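PDB 3NGF: AP endonuclease, family 2, which probably interconverts hydroxypyruvate and its aldehyde isomer, 2-hydroxy-3-oxopropanoate, in a manganese-binding TIM barrel of the xylose isomerase-like type. Local coordinates for residues Val23-Arg28 with Asp51-Glu56; Leu31-Gly36 with His60-Val65; Glu167-Val172 with Glu201-Ala206; Tyr187-Gln190 with Asp195-Arg198. All blocks are in the same frame, centred on the assembly; numbering follows the deposited sequence. Where two conformers were deposited one is given.

Contact 1. Residues Val23-Arg28 with Asp51-Glu56; sequences VPFLER and DVIARE
Leu26 of helix 25-34 faces Val52 and Glu56 of helix 50-59, joining two successive outer helices of the TIM barrel at its surface. The looser part of the contact is the approach of Ile53 CD1 to the edge of the Phe25 ring, near its plane and 4.5 Å from Phe25 CE2. Ile53 was deposited in two conformers, so this approach is uncertain and carries little weight. Phe29, Phe42 and Phe48 nevertheless meet the ring as well, and Ile53 also packs on Pro45 and Leu105. The closer packing is made by Leu26. Both of its methyls face one methyl, CD1 and CD2 each lying 4.1 Å from Val52 CG1, with the two side chains crossing at about a right angle. Glu56 completes this part. Its chain folds back at chi2 (-67°) and lays the carboxylate across the first carbons of Leu26, with OE2 3.6 Å from Leu26 CB. No hydrogen bond links the segments. A bound glycerol, probably from the crystallisation liquor, lies about 3 Å from the Glu56 side chain. The closest polar approach sets one acceptor against another, Glu56 OE2 standing 3.3 Å from the carbonyl oxygen Leu26 O.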
# COMPACT_ATOMS: atom_id res chain seq x y z
N VAL A 23 12.57 -4.73 -16.90
CA VAL A 23 13.64 -3.74 -16.90
C VAL A 23 14.02 -3.38 -15.46
O VAL A 23 13.23 -3.62 -14.54
CB VAL A 23 13.27 -2.47 -17.72
CG1 VAL A 23 12.98 -2.85 -19.19
CG2 VAL A 23 12.10 -1.71 -17.09
N PRO A 24 15.23 -2.80 -15.26
CA PRO A 24 15.62 -2.34 -13.92
C PRO A 24 14.72 -1.21 -13.42
O PRO A 24 14.06 -0.54 -14.21
CB PRO A 24 17.07 -1.85 -14.11
CG PRO A 24 17.52 -2.37 -15.43
CD PRO A 24 16.26 -2.47 -16.26
N PHE A 25 14.69 -1.02 -12.11
CA PHE A 25 13.75 -0.14 -11.44
C PHE A 25 13.62 1.26 -12.05
O PHE A 25 12.52 1.71 -12.35
CB PHE A 25 14.15 -0.03 -9.97
CG PHE A 25 13.26 0.89 -9.14
CD1 PHE A 25 11.95 0.55 -8.85
CD2 PHE A 25 13.76 2.08 -8.64
CE1 PHE A 25 11.15 1.38 -8.08
CE2 PHE A 25 12.97 2.91 -7.88
CZ PHE A 25 11.64 2.55 -7.60
N LEU A 26 14.75 1.92 -12.29
CA LEU A 26 14.67 3.30 -12.79
C LEU A 26 14.00 3.41 -14.17
O LEU A 26 13.38 4.44 -14.47
CB LEU A 26 16.02 3.97 -12.76
CG LEU A 26 16.62 4.23 -11.37
CD1 LEU A 26 17.94 4.96 -11.46
CD2 LEU A 26 15.65 5.06 -10.48
N GLU A 27 14.13 2.36 -14.98
CA GLU A 27 13.54 2.32 -16.31
C GLU A 27 12.01 2.09 -16.28
O GLU A 27 11.32 2.30 -17.29
CB GLU A 27 14.24 1.24 -17.16
CG GLU A 27 15.65 1.65 -17.65
CD GLU A 27 16.47 0.52 -18.28
OE1 GLU A 27 17.71 0.50 -18.06
OE2 GLU A 27 15.88 -0.32 -18.99
N ARG A 28 11.48 1.68 -15.13
CA ARG A 28 10.05 1.31 -15.00
C ARG A 28 9.12 2.52 -15.05
O ARG A 28 7.97 2.40 -15.46
CB ARG A 28 9.80 0.48 -13.73
CG ARG A 28 10.66 -0.80 -13.74
CD ARG A 28 10.44 -1.73 -12.55
NE ARG A 28 11.48 -2.74 -12.54
CZ ARG A 28 11.93 -3.37 -11.47
NH1 ARG A 28 11.36 -3.16 -10.27
NH2 ARG A 28 12.90 -4.26 -11.61
N ASP A 51 16.29 12.54 -4.92
CA ASP A 51 16.29 13.51 -6.01
C ASP A 51 16.13 12.81 -7.39
O ASP A 51 15.52 13.37 -8.32
CB ASP A 51 17.58 14.33 -6.04
CG ASP A 51 17.67 15.39 -4.94
OD1 ASP A 51 16.73 15.56 -4.13
OD2 ASP A 51 18.72 16.09 -4.96
N VAL A 52 16.71 11.62 -7.55
CA VAL A 52 16.65 10.87 -8.79
C VAL A 52 15.21 10.38 -9.01
O VAL A 52 14.67 10.56 -10.09
CB VAL A 52 17.66 9.68 -8.79
CG1 VAL A 52 17.45 8.75 -10.01
CG2 VAL A 52 19.10 10.22 -8.73
N ILE A 53 14.59 9.79 -7.98
CA ILE A 53 13.19 9.38 -8.08
C ILE A 53 12.27 10.57 -8.35
O ILE A 53 11.38 10.49 -9.20
CB ILE A 53 12.70 8.62 -6.82
CG1 ILE A 53 13.42 7.28 -6.67
CG2 ILE A 53 11.19 8.37 -6.91
CD1 ILE A 53 13.09 6.55 -5.32
N ALA A 54 12.53 11.71 -7.70
CA ALA A 54 11.74 12.96 -7.96
C ALA A 54 11.80 13.33 -9.46
O ALA A 54 10.77 13.70 -10.07
CB ALA A 54 12.26 14.15 -7.09
N ARG A 55 12.99 13.23 -10.03
CA ARG A 55 13.19 13.56 -11.46
C ARG A 55 12.53 12.53 -12.37
O ARG A 55 11.96 12.88 -13.40
CB ARG A 55 14.68 13.75 -11.78
CG ARG A 55 15.22 15.13 -11.36
CD ARG A 55 16.63 15.34 -11.89
NE ARG A 55 17.62 14.48 -11.22
CZ ARG A 55 18.25 14.78 -10.09
NH1 ARG A 55 19.12 13.92 -9.56
NH2 ARG A 55 18.03 15.92 -9.47
N GLU A 56 12.55 11.26 -11.97
CA GLU A 56 11.78 10.25 -12.71
C GLU A 56 10.30 10.61 -12.80
O GLU A 56 9.68 10.51 -13.87
CB GLU A 56 11.89 8.87 -12.05
CG GLU A 56 13.21 8.16 -12.10
CD GLU A 56 13.65 7.72 -13.48
OE1 GLU A 56 12.86 7.78 -14.47
OE2 GLU A 56 14.83 7.28 -13.56

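Contact 2. Residues Leu31-Gly36 with His60-Val65; sequences LAAEAG and HNLTQV
His60 and Leu62 both hold CG beside their own backbone N (chi1 -57° and -70°), and Leu62 then extends at chi2 (169°), bringing its CD2 to within 4.2 Å of Ala33 CB. The Ala33 methyl is central to the contact, pointing from the last turn of helix 25-34 at the chain that leaves helix 50-59. It presses on the backbone first, with Ala33 CB 3.3 Å from the carbonyl oxygen His60 O, and meets His60 CB at 4.1 Å. The His60 side chain also touches Phe29 and Arg30, and its NE2 is hydrogen-bonded to a glycerol, probably from the crystallisation liquor. Leu62 is buried and also packs on Phe29 and Val40, so its side chain fills the angle between helix 25-34 and strand 39-41. Both helices finish in Schellman motifs, with Gly36 and Asn61 as the residues of positive phi; Gly36 N bonds back to Ala33 O (3.0 Å). Asn61 turns the chain toward strand 63-68, which pairs with strand 39-41 through Thr63 and Val65. The end of helix 25-34 thus packs on the link from helix 50-59 to strand 63-68, in successive beta-alpha units of the TIM barrel.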
# COMPACT_ATOMS: atom_id res chain seq x y z
N LEU A 31 8.28 3.26 -18.68
CA LEU A 31 7.38 2.22 -19.21
C LEU A 31 5.93 2.33 -18.68
O LEU A 31 4.97 2.13 -19.44
CB LEU A 31 7.96 0.84 -18.97
CG LEU A 31 9.29 0.49 -19.66
CD1 LEU A 31 9.53 -1.02 -19.44
CD2 LEU A 31 9.32 0.84 -21.14
N ALA A 32 5.77 2.69 -17.41
CA ALA A 32 4.46 2.89 -16.81
C ALA A 32 3.77 4.07 -17.46
O ALA A 32 2.60 3.97 -17.81
CB ALA A 32 4.58 3.11 -15.26
N ALA A 33 4.48 5.17 -17.64
CA ALA A 33 3.89 6.35 -18.28
C ALA A 33 3.51 6.08 -19.76
O ALA A 33 2.43 6.50 -20.20
CB ALA A 33 4.85 7.55 -18.18
N GLU A 34 4.35 5.36 -20.49
CA GLU A 34 4.06 5.02 -21.91
C GLU A 34 2.87 4.05 -22.02
O GLU A 34 2.17 4.05 -23.04
CB GLU A 34 5.30 4.44 -22.60
CG GLU A 34 6.39 5.50 -22.89
CD GLU A 34 7.65 4.91 -23.52
OE1 GLU A 34 7.68 3.68 -23.74
OE2 GLU A 34 8.60 5.69 -23.80
N ALA A 35 2.62 3.27 -20.95
CA ALA A 35 1.48 2.34 -20.91
C ALA A 35 0.21 3.09 -20.50
O ALA A 35 -0.85 2.52 -20.52
CB ALA A 35 1.77 1.16 -19.93
N GLY A 36 0.34 4.38 -20.16
CA GLY A 36 -0.79 5.23 -19.84
C GLY A 36 -1.16 5.34 -18.38
O GLY A 36 -2.26 5.78 -18.06
N HIS A 60 8.54 11.99 -16.43
CA HIS A 60 7.56 11.09 -16.98
C HIS A 60 6.10 11.42 -16.59
O HIS A 60 5.20 10.60 -16.84
CB HIS A 60 7.97 9.65 -16.65
CG HIS A 60 9.34 9.32 -17.16
ND1 HIS A 60 9.63 9.33 -18.51
CD2 HIS A 60 10.50 9.03 -16.53
CE1 HIS A 60 10.91 9.06 -18.68
NE2 HIS A 60 11.46 8.86 -17.50
N ASN A 61 5.89 12.60 -16.01
CA ASN A 61 4.55 13.07 -15.65
C ASN A 61 3.77 12.06 -14.83
O ASN A 61 2.69 11.60 -15.24
CB ASN A 61 3.78 13.42 -16.91
CG ASN A 61 4.54 14.37 -17.78
OD1 ASN A 61 5.05 13.99 -18.85
ND2 ASN A 61 4.67 15.61 -17.33
N LEU A 62 4.33 11.70 -13.68
CA LEU A 62 3.74 10.69 -12.81
C LEU A 62 3.58 11.22 -11.40
O LEU A 62 4.40 12.00 -10.94
CB LEU A 62 4.65 9.47 -12.74
CG LEU A 62 4.78 8.58 -13.98
CD1 LEU A 62 5.94 7.57 -13.78
CD2 LEU A 62 3.46 7.85 -14.28
N THR A 63 2.51 10.79 -10.74
CA THR A 63 2.27 11.06 -9.32
C THR A 63 2.73 9.86 -8.51
O THR A 63 2.43 8.71 -8.85
CB THR A 63 0.77 11.23 -9.08
OG1 THR A 63 0.32 12.40 -9.77
CG2 THR A 63 0.45 11.30 -7.57
N GLN A 64 3.43 10.13 -7.40
CA GLN A 64 3.79 9.09 -6.45
C GLN A 64 2.63 8.90 -5.48
O GLN A 64 2.31 9.81 -4.71
CB GLN A 64 5.05 9.47 -5.66
CG GLN A 64 5.55 8.31 -4.76
CD GLN A 64 6.12 7.13 -5.54
OE1 GLN A 64 6.85 7.34 -6.50
NE2 GLN A 64 5.82 5.89 -5.10
N VAL A 65 1.96 7.76 -5.57
CA VAL A 65 0.71 7.54 -4.82
C VAL A 65 0.96 6.96 -3.44
O VAL A 65 0.22 7.27 -2.48
CB VAL A 65 -0.22 6.65 -5.64
CG1 VAL A 65 -1.42 6.23 -4.85
CG2 VAL A 65 -0.60 7.40 -6.97

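Contact 3. Residues Glu167-Val172 with Glu201-Ala206; sequences EAVGLV and EKMNGA
Met203 lies against Val169 of helix 165-175 where the chain leaves helix 196-202 and turns back toward the wall of the TIM barrel. Its CB stands off, 4.9 Å from Val169 CG2, and takes no close part. CG, placed beside the backbone N (chi1 -70°), comes nearer, 4.1 Å from Val169 CG2. The chain runs on extended to SD, which bows away from the same methyl. A bend at chi3 (72°) then curls the tip back, and CE ends 4.0 Å from Val169 CG2. The valine methyl thus faces CG and CE together, with the sulfur bowed away between them, and the two side chains meet at a slant. Met203 is buried, packing further on Gln165, Leu166 and Val182, and Val169 touches Val182 too, so the outer surface of strand 180-185 forms the floor for both. The side chain of Met203 is about 13 Å from the manganese ion; this is packing behind the sheet rather than part of the metal site. Met203 also opens a type II beta turn, in which Gly205 takes the positive-phi position and Ala206 N bonds to Met203 O at 2.8 Å. The turn carries the chain into strand 207-212, and Ala206 is hydrogen-bonded through its backbone to Val182. It also brings the Ala206 methyl to the same valine branch from another direction, roughly at right angles to Met203 CE: Ala206 CB lies 4.4 Å from Val169 CG2.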
# COMPACT_ATOMS: atom_id res chain seq x y z
N GLU A 167 -10.81 -5.54 11.90
CA GLU A 167 -9.93 -5.49 13.06
C GLU A 167 -8.99 -4.29 12.91
O GLU A 167 -8.71 -3.59 13.89
CB GLU A 167 -9.12 -6.78 13.16
CG GLU A 167 -8.14 -6.81 14.30
CD GLU A 167 -7.40 -8.13 14.42
OE1 GLU A 167 -7.54 -9.01 13.53
OE2 GLU A 167 -6.67 -8.28 15.42
N ALA A 168 -8.51 -4.06 11.69
CA ALA A 168 -7.62 -2.92 11.43
C ALA A 168 -8.37 -1.60 11.61
O ALA A 168 -7.82 -0.62 12.15
CB ALA A 168 -6.99 -3.00 10.01
N VAL A 169 -9.62 -1.54 11.14
CA VAL A 169 -10.47 -0.36 11.36
C VAL A 169 -10.59 -0.06 12.86
O VAL A 169 -10.49 1.10 13.29
CB VAL A 169 -11.85 -0.52 10.73
CG1 VAL A 169 -12.78 0.58 11.19
CG2 VAL A 169 -11.72 -0.57 9.18
N GLY A 170 -10.79 -1.11 13.64
CA GLY A 170 -10.84 -0.99 15.10
C GLY A 170 -9.55 -0.48 15.70
O GLY A 170 -9.59 0.38 16.62
N LEU A 171 -8.41 -0.96 15.20
CA LEU A 171 -7.12 -0.49 15.72
C LEU A 171 -6.91 0.99 15.38
O LEU A 171 -6.42 1.75 16.20
CB LEU A 171 -5.97 -1.32 15.16
CG LEU A 171 -5.77 -2.71 15.76
CD1 LEU A 171 -4.70 -3.44 14.93
CD2 LEU A 171 -5.33 -2.55 17.22
N VAL A 172 -7.30 1.38 14.18
CA VAL A 172 -7.23 2.79 13.78
C VAL A 172 -8.11 3.72 14.65
O VAL A 172 -7.70 4.84 14.95
CB VAL A 172 -7.56 2.98 12.31
CG1 VAL A 172 -7.71 4.50 12.02
CG2 VAL A 172 -6.48 2.33 11.44
N GLU A 201 -18.52 -1.19 1.79
CA GLU A 201 -19.59 -0.34 2.28
C GLU A 201 -19.48 -0.04 3.78
O GLU A 201 -19.67 1.13 4.20
CB GLU A 201 -20.95 -0.95 1.90
CG GLU A 201 -21.22 -0.80 0.39
CD GLU A 201 -22.41 -1.59 -0.11
OE1 GLU A 201 -22.93 -2.43 0.64
OE2 GLU A 201 -22.84 -1.35 -1.26
N LYS A 202 -19.12 -1.05 4.58
CA LYS A 202 -18.90 -0.87 6.02
C LYS A 202 -17.67 0.01 6.27
O LYS A 202 -17.64 0.80 7.22
CB LYS A 202 -18.67 -2.21 6.74
CG LYS A 202 -19.82 -3.16 6.77
CD LYS A 202 -19.31 -4.64 6.94
CE LYS A 202 -20.40 -5.59 7.37
NZ LYS A 202 -19.90 -6.99 7.62
N MET A 203 -16.65 -0.12 5.41
CA MET A 203 -15.37 0.57 5.60
C MET A 203 -15.36 1.96 4.97
O MET A 203 -14.33 2.63 4.97
CB MET A 203 -14.23 -0.26 5.02
CG MET A 203 -13.90 -1.55 5.80
SD MET A 203 -12.64 -2.57 5.01
CE MET A 203 -11.17 -1.53 5.32
N ASN A 204 -16.49 2.38 4.41
CA ASN A 204 -16.50 3.59 3.60
C ASN A 204 -16.03 4.76 4.46
O ASN A 204 -16.48 4.92 5.59
CB ASN A 204 -17.86 3.87 3.03
CG ASN A 204 -17.86 5.06 2.07
OD1 ASN A 204 -16.86 5.33 1.38
ND2 ASN A 204 -18.98 5.76 2.03
N GLY A 205 -15.11 5.54 3.91
CA GLY A 205 -14.49 6.66 4.65
C GLY A 205 -13.34 6.26 5.58
O GLY A 205 -12.76 7.13 6.24
N ALA A 206 -13.00 4.97 5.64
CA ALA A 206 -11.91 4.48 6.54
C ALA A 206 -10.72 3.86 5.79
O ALA A 206 -9.76 3.45 6.42
CB ALA A 206 -12.46 3.48 7.55

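Contact 4. Residues Tyr187-Gln190 with Asp195-Arg198; sequences YHAQ and DLTR
The carboxamide of Gln190 turns its oxygen end to Leu196, OE1 lying 3.6 Å from Leu196 CG and equally far from Leu196 CD1, both carbons displaced to one side of the amide plane. Its nitrogen is engaged elsewhere, NE2 donating to Glu225 OE2, a bond that would help fix the rotation of the amide. Tyr187 points away from Leu196; its ring has His188 CE1 in plane at its edge, and its OH is bonded to Asn156 OD1. Gln190 reaches across because CG runs anti to the backbone N (chi1 176°) and the chain then bends at chi2 (54°), crossing the leucine at about a right angle. Leu196, buried, divides its two methyls. CD1 sits 4.0 Å from Gln190 CB, while CD2 lies against the helix itself, 3.8 Å from Ala189 CB and as close to Gln190 N. Beyond them, Leu196 also packs on Leu231 of helix 228-237. Asp195 holds the N-cap position of helix 196-202 without a capping bond from its side chain. Helix 186-192 also borders the metal site: His188 touches the manganese ligand Glu150, and Asp185 OD1, from another ligand, accepts weak bonds from Tyr187 N and His188 N. Two short helices in succession thus follow strand 180-185 of the TIM barrel, the first of them beside its manganese ion.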
# COMPACT_ATOMS: atom_id res chain seq x y z
N TYR A 187 -6.99 -8.23 -2.74
CA TYR A 187 -6.40 -9.58 -2.80
C TYR A 187 -6.34 -10.17 -1.36
O TYR A 187 -6.81 -11.30 -1.10
CB TYR A 187 -5.01 -9.50 -3.47
CG TYR A 187 -4.17 -10.75 -3.37
CD1 TYR A 187 -4.33 -11.80 -4.26
CD2 TYR A 187 -3.20 -10.87 -2.38
CE1 TYR A 187 -3.56 -12.97 -4.15
CE2 TYR A 187 -2.42 -12.01 -2.28
CZ TYR A 187 -2.62 -13.06 -3.14
OH TYR A 187 -1.82 -14.18 -3.00
N HIS A 188 -5.78 -9.40 -0.43
CA HIS A 188 -5.69 -9.86 0.95
C HIS A 188 -7.09 -9.98 1.60
O HIS A 188 -7.34 -10.90 2.35
CB HIS A 188 -4.80 -8.92 1.76
CG HIS A 188 -3.36 -8.90 1.33
ND1 HIS A 188 -2.62 -10.04 1.13
CD2 HIS A 188 -2.51 -7.86 1.15
CE1 HIS A 188 -1.38 -9.70 0.82
NE2 HIS A 188 -1.30 -8.38 0.80
N ALA A 189 -7.98 -9.02 1.31
CA ALA A 189 -9.32 -8.98 1.90
C ALA A 189 -10.13 -10.18 1.43
O ALA A 189 -10.85 -10.79 2.22
CB ALA A 189 -10.03 -7.70 1.51
N GLN A 190 -9.98 -10.55 0.16
CA GLN A 190 -10.71 -11.73 -0.35
C GLN A 190 -10.23 -13.06 0.25
O GLN A 190 -11.04 -13.98 0.46
CB GLN A 190 -10.64 -11.73 -1.88
CG GLN A 190 -11.27 -12.94 -2.58
CD GLN A 190 -12.71 -13.19 -2.18
OE1 GLN A 190 -13.39 -12.33 -1.60
NE2 GLN A 190 -13.19 -14.40 -2.49
N ASP A 195 -16.79 -11.30 1.44
CA ASP A 195 -17.94 -10.36 1.53
C ASP A 195 -17.53 -8.94 1.16
O ASP A 195 -17.82 -7.98 1.90
CB ASP A 195 -18.52 -10.38 2.96
CG ASP A 195 -19.95 -9.90 3.05
OD1 ASP A 195 -20.71 -9.92 2.04
OD2 ASP A 195 -20.37 -9.53 4.17
N LEU A 196 -16.90 -8.79 0.01
CA LEU A 196 -16.17 -7.56 -0.29
C LEU A 196 -17.05 -6.34 -0.54
O LEU A 196 -16.68 -5.24 -0.14
CB LEU A 196 -15.23 -7.76 -1.47
CG LEU A 196 -14.17 -8.86 -1.35
CD1 LEU A 196 -13.31 -8.88 -2.62
CD2 LEU A 196 -13.28 -8.75 -0.11
N THR A 197 -18.20 -6.52 -1.19
CA THR A 197 -19.09 -5.38 -1.46
C THR A 197 -19.59 -4.75 -0.16
O THR A 197 -19.46 -3.53 0.06
CB THR A 197 -20.26 -5.77 -2.34
OG1 THR A 197 -19.76 -6.26 -3.57
CG2 THR A 197 -21.18 -4.55 -2.61
N ARG A 198 -20.08 -5.61 0.72
CA ARG A 198 -20.57 -5.17 2.02
C ARG A 198 -19.45 -4.72 2.94
O ARG A 198 -19.63 -3.78 3.74
CB ARG A 198 -21.45 -6.27 2.64
CG ARG A 198 -22.72 -6.52 1.84
CD ARG A 198 -23.70 -5.36 1.91
NE ARG A 198 -24.95 -5.74 1.26
CZ ARG A 198 -25.36 -5.34 0.06
NH1 ARG A 198 -24.67 -4.46 -0.66
NH2 ARG A 198 -26.51 -5.81 -0.42

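Contacts 1 and 2 share helix 25-34, one near its start and the other at its end, with centres 11 Å apart; they touch through Val23 and Leu31, and their segments alternate along the chain. Together they seat helix 25-34 against helix 50-59 and the approach to strand 63-68. Contacts 3 and 4 come later, on the opposite side of the chain from contact 1. They share helix 196-202, their centres are 13 Å apart, and contact 4 falls between the two segments of contact 3. The two pairs are about 28 to 34 Å apart, centre to centre, so they pack the outer helices and their connections in separate sectors of the eight-stranded barrel, with contact 4 nearer the manganese site than contact 3.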